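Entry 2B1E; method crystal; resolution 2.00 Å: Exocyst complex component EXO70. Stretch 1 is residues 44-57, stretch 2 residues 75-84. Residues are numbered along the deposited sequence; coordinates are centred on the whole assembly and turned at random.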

# COMPACT_ATOMS: atom_id res chain seq x y z
N VAL A 44 50.33 -3.88 34.34
CA VAL A 44 50.69 -4.11 35.73
C VAL A 44 49.77 -5.17 36.34
O VAL A 44 50.21 -6.04 37.09
N VAL A 45 48.48 -5.13 36.00
CA VAL A 45 47.57 -6.13 36.52
C VAL A 45 48.02 -7.51 36.00
O VAL A 45 47.97 -8.50 36.72
N HIS A 46 48.49 -7.57 34.75
CA HIS A 46 48.95 -8.85 34.20
C HIS A 46 50.15 -9.37 35.02
O HIS A 46 50.25 -10.56 35.29
N LYS A 47 51.05 -8.47 35.41
CA LYS A 47 52.21 -8.86 36.21
C LYS A 47 51.75 -9.53 37.50
O LYS A 47 52.30 -10.55 37.91
N LEU A 48 50.75 -8.95 38.15
CA LEU A 48 50.24 -9.49 39.41
C LEU A 48 49.60 -10.86 39.19
O LEU A 48 49.81 -11.79 39.98
N ASP A 49 48.82 -10.95 38.12
CA ASP A 49 48.14 -12.17 37.75
C ASP A 49 49.15 -13.29 37.51
O ASP A 49 49.02 -14.39 38.04
N ASP A 50 50.18 -12.98 36.72
CA ASP A 50 51.22 -13.96 36.42
C ASP A 50 52.01 -14.30 37.68
O ASP A 50 52.36 -15.46 37.89
N MET A 51 52.27 -13.31 38.54
CA MET A 51 53.00 -13.58 39.78
C MET A 51 52.19 -14.56 40.62
O MET A 51 52.72 -15.55 41.12
N LEU A 52 50.89 -14.28 40.77
CA LEU A 52 50.01 -15.13 41.56
C LEU A 52 50.04 -16.56 41.02
O LEU A 52 50.13 -17.52 41.79
N GLU A 53 49.97 -16.70 39.70
CA GLU A 53 49.99 -18.00 39.06
C GLU A 53 51.34 -18.71 39.27
O GLU A 53 51.38 -19.91 39.58
N ASP A 54 52.43 -17.97 39.11
CA ASP A 54 53.77 -18.53 39.28
C ASP A 54 54.03 -19.11 40.68
O ASP A 54 54.65 -20.16 40.81
N ILE A 55 53.55 -18.44 41.73
CA ILE A 55 53.81 -18.94 43.08
C ILE A 55 52.83 -19.99 43.58
O ILE A 55 53.08 -20.63 44.61
N GLN A 56 51.72 -20.17 42.87
CA GLN A 56 50.72 -21.16 43.28
C GLN A 56 50.84 -22.50 42.58
O GLN A 56 50.41 -23.52 43.12
N SER A 57 51.39 -22.51 41.37
CA SER A 57 51.54 -23.75 40.61
C SER A 57 52.13 -24.87 41.46
O SER A 57 53.28 -25.28 41.26
N LEU A 75 47.62 -10.37 46.44
CA LEU A 75 47.62 -10.38 44.98
C LEU A 75 46.19 -10.59 44.47
O LEU A 75 45.72 -9.87 43.60
N GLU A 76 45.49 -11.58 45.02
CA GLU A 76 44.13 -11.85 44.57
C GLU A 76 43.22 -10.62 44.71
O GLU A 76 42.52 -10.25 43.76
N GLN A 77 43.25 -9.96 45.87
CA GLN A 77 42.39 -8.80 46.08
C GLN A 77 42.79 -7.55 45.29
O GLN A 77 41.91 -6.84 44.79
N LEU A 78 44.08 -7.28 45.17
CA LEU A 78 44.54 -6.12 44.40
C LEU A 78 44.12 -6.28 42.94
O LEU A 78 43.75 -5.30 42.28
N ILE A 79 44.17 -7.51 42.42
CA ILE A 79 43.75 -7.76 41.05
C ILE A 79 42.25 -7.49 40.94
O ILE A 79 41.78 -6.85 40.00
N LYS A 80 41.50 -7.98 41.93
CA LYS A 80 40.05 -7.79 41.93
C LYS A 80 39.67 -6.31 41.93
O LYS A 80 38.78 -5.88 41.20
N ARG A 81 40.35 -5.52 42.76
CA ARG A 81 40.03 -4.09 42.83
C ARG A 81 40.38 -3.38 41.53
O ARG A 81 39.62 -2.53 41.05
N SER A 82 41.54 -3.72 40.97
CA SER A 82 41.99 -3.11 39.74
C SER A 82 41.07 -3.43 38.56
O SER A 82 40.79 -2.56 37.72
N GLU A 83 40.59 -4.67 38.50
CA GLU A 83 39.69 -5.04 37.42
C GLU A 83 38.33 -4.36 37.58
O GLU A 83 37.68 -4.01 36.60
N ALA A 84 37.91 -4.13 38.83
CA ALA A 84 36.64 -3.46 39.07
C ALA A 84 36.76 -2.03 38.54
O ALA A 84 35.80 -1.46 38.02

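Two helical stretches of EXO70 pack side by side and run in nearly opposite directions, at 152°. Their axes approach to 9.6 Å. The contact is built mainly from apolar side chains, and two residues of the second helix act as knobs.

Leu-75 is the first knob and the residue most covered by the other stretch. Its CA-to-CB bond points toward the first helix, and its rotamer is m, t. The side chain fills a hollow formed by Leu-48, Met-51, Leu-52 and Ile-55. Leu-75 CD2 lies 3.5 Å from Leu-48 CD2 and 4.0 Å from Met-51 SD. Leu-75 CD1 lies 3.9 Å from Ile-55 CD1 and also 3.9 Å from Leu-52 CA, so this methyl reaches the backbone.

Ile-79, one turn on, is the second knob. Its CA-to-CB bond points sideways, but the m, t rotamer brings its end nearer. It sits among Val-45, Leu-48, Asp-49 and Leu-52. Ile-79 CD1 is 3.6 Å from Asp-49 CA, and Ile-79 CG2 is 4.1 Å from Val-45 CG1.

The first helix also sends bumps across. Leu-48 (m, t) places CD1 3.6 Å from Leu-78 CD2. Leu-52 (t, p) places CD2 3.7 Å from Glu-76 CG, using the aliphatic part of that acid. Val-45 (chi1 t) rests CG2 3.7 Å from Ser-82 CB. The Ser-82 hydroxyl turns back to its own helix, where OG donates to Leu-78 O at 2.8 Å.

No direct hydrogen bond joins the stretches; two waters do. Water 1 donates to Asp-49 OD2 and Glu-83 OE1, each 2.7 Å from its O. It bridges two like charges, with Asp-49 OD2 4.6 Å from Glu-83 OE1. Water 2 donates to Gln-56 OE1 and Glu-76 OE2, again each 2.7 Å from its O.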

# COMPACT_ATOMS: atom_id res chain seq x y z
CB VAL A 44 50.60 -2.82 36.56
CG1 VAL A 44 50.72 -3.15 38.04
CG2 VAL A 44 51.72 -1.87 36.14
CB VAL A 45 46.12 -5.84 36.10
CG1 VAL A 45 45.19 -6.90 36.67
CG2 VAL A 45 45.70 -4.46 36.62
CB HIS A 46 49.39 -8.72 32.72
CG HIS A 46 48.26 -8.57 31.74
ND1 HIS A 46 47.11 -9.33 31.82
CD2 HIS A 46 48.13 -7.79 30.65
CE1 HIS A 46 46.32 -9.01 30.81
NE2 HIS A 46 46.91 -8.08 30.08
CB LYS A 47 53.07 -7.64 36.57
CG LYS A 47 53.95 -7.10 35.44
CD LYS A 47 55.26 -7.87 35.35
CE LYS A 47 56.18 -7.27 34.30
NZ LYS A 47 57.50 -7.98 34.27
CB LEU A 48 49.20 -8.54 40.00
CG LEU A 48 49.72 -7.15 40.40
CD1 LEU A 48 48.54 -6.24 40.67
CD2 LEU A 48 50.63 -7.25 41.62
CB ASP A 49 47.32 -11.93 36.48
CG ASP A 49 45.95 -12.56 36.55
OD1 ASP A 49 45.71 -13.34 37.49
OD2 ASP A 49 45.12 -12.28 35.66
CB ASP A 50 52.13 -13.43 35.30
CG ASP A 50 51.39 -13.29 33.97
OD1 ASP A 50 51.96 -12.70 33.02
OD2 ASP A 50 50.23 -13.77 33.87
CB MET A 51 53.24 -12.28 40.58
CG MET A 51 54.06 -12.47 41.86
SD MET A 51 54.29 -10.96 42.87
CE MET A 51 55.49 -10.11 41.83
CB LEU A 52 48.59 -14.57 41.53
CG LEU A 52 47.48 -15.36 42.23
CD1 LEU A 52 47.76 -15.47 43.71
CD2 LEU A 52 46.15 -14.64 42.00
CB GLU A 53 49.74 -17.84 37.56
CG GLU A 53 49.64 -19.13 36.79
CD GLU A 53 48.49 -19.98 37.26
OE1 GLU A 53 47.40 -19.43 37.50
OE2 GLU A 53 48.68 -21.21 37.39
CB ASP A 54 54.86 -17.49 38.97
CG ASP A 54 54.93 -17.11 37.49
OD1 ASP A 54 54.48 -17.89 36.62
OD2 ASP A 54 55.47 -16.03 37.18
CB ILE A 55 53.86 -17.79 44.11
CG1 ILE A 55 52.47 -17.17 44.27
CG2 ILE A 55 54.88 -16.75 43.69
CD1 ILE A 55 52.44 -16.01 45.26
CB GLN A 56 49.32 -20.62 43.05
CG GLN A 56 48.82 -19.73 44.16
CD GLN A 56 47.33 -19.51 44.06
OE1 GLN A 56 46.84 -18.90 43.11
NE2 GLN A 56 46.59 -20.01 45.06
CB SER A 57 52.44 -23.51 39.39
OG SER A 57 53.75 -23.17 39.79
CB LEU A 75 48.53 -11.50 44.46
CG LEU A 75 50.04 -11.24 44.57
CD1 LEU A 75 50.80 -12.54 44.33
CD2 LEU A 75 50.45 -10.18 43.55
CB GLU A 76 43.54 -13.04 45.35
CG GLU A 76 44.31 -14.36 45.15
CD GLU A 76 43.83 -15.47 46.09
OE1 GLU A 76 43.18 -15.17 47.11
OE2 GLU A 76 44.11 -16.66 45.80
CB GLN A 77 42.28 -8.46 47.57
CG GLN A 77 41.53 -9.52 48.39
CD GLN A 77 40.15 -9.83 47.84
OE1 GLN A 77 39.43 -8.93 47.43
NE2 GLN A 77 39.78 -11.10 47.83
CB LEU A 78 46.06 -5.99 44.52
CG LEU A 78 46.73 -4.85 43.73
CD1 LEU A 78 46.13 -3.49 44.13
CD2 LEU A 78 48.23 -4.89 44.02
CB ILE A 79 44.06 -9.24 40.62
CG1 ILE A 79 45.58 -9.45 40.52
CG2 ILE A 79 43.43 -9.55 39.28
CD1 ILE A 79 46.02 -10.91 40.34
CB LYS A 80 39.44 -8.48 43.15
CG LYS A 80 37.93 -8.49 43.15
CD LYS A 80 37.37 -9.19 44.40
CE LYS A 80 37.88 -10.62 44.53
NZ LYS A 80 37.39 -11.26 45.80
CB ARG A 81 40.76 -3.44 44.00
CG ARG A 81 40.41 -4.01 45.38
CD ARG A 81 40.89 -3.08 46.49
NE ARG A 81 42.34 -3.05 46.67
CZ ARG A 81 43.03 -4.00 47.30
NH1 ARG A 81 42.39 -5.05 47.81
NH2 ARG A 81 44.35 -3.87 47.48
CB SER A 82 43.43 -3.55 39.44
OG SER A 82 44.28 -3.21 40.51
CB GLU A 83 39.55 -6.58 37.35
CG GLU A 83 40.80 -7.22 36.73
CD GLU A 83 40.81 -8.75 36.76
OE1 GLU A 83 41.67 -9.34 36.08
OE2 GLU A 83 39.99 -9.37 37.45
CB ALA A 84 36.31 -3.47 40.57
O HOH W 1 42.56 -11.92 36.41
O HOH W 2 44.41 -17.76 43.39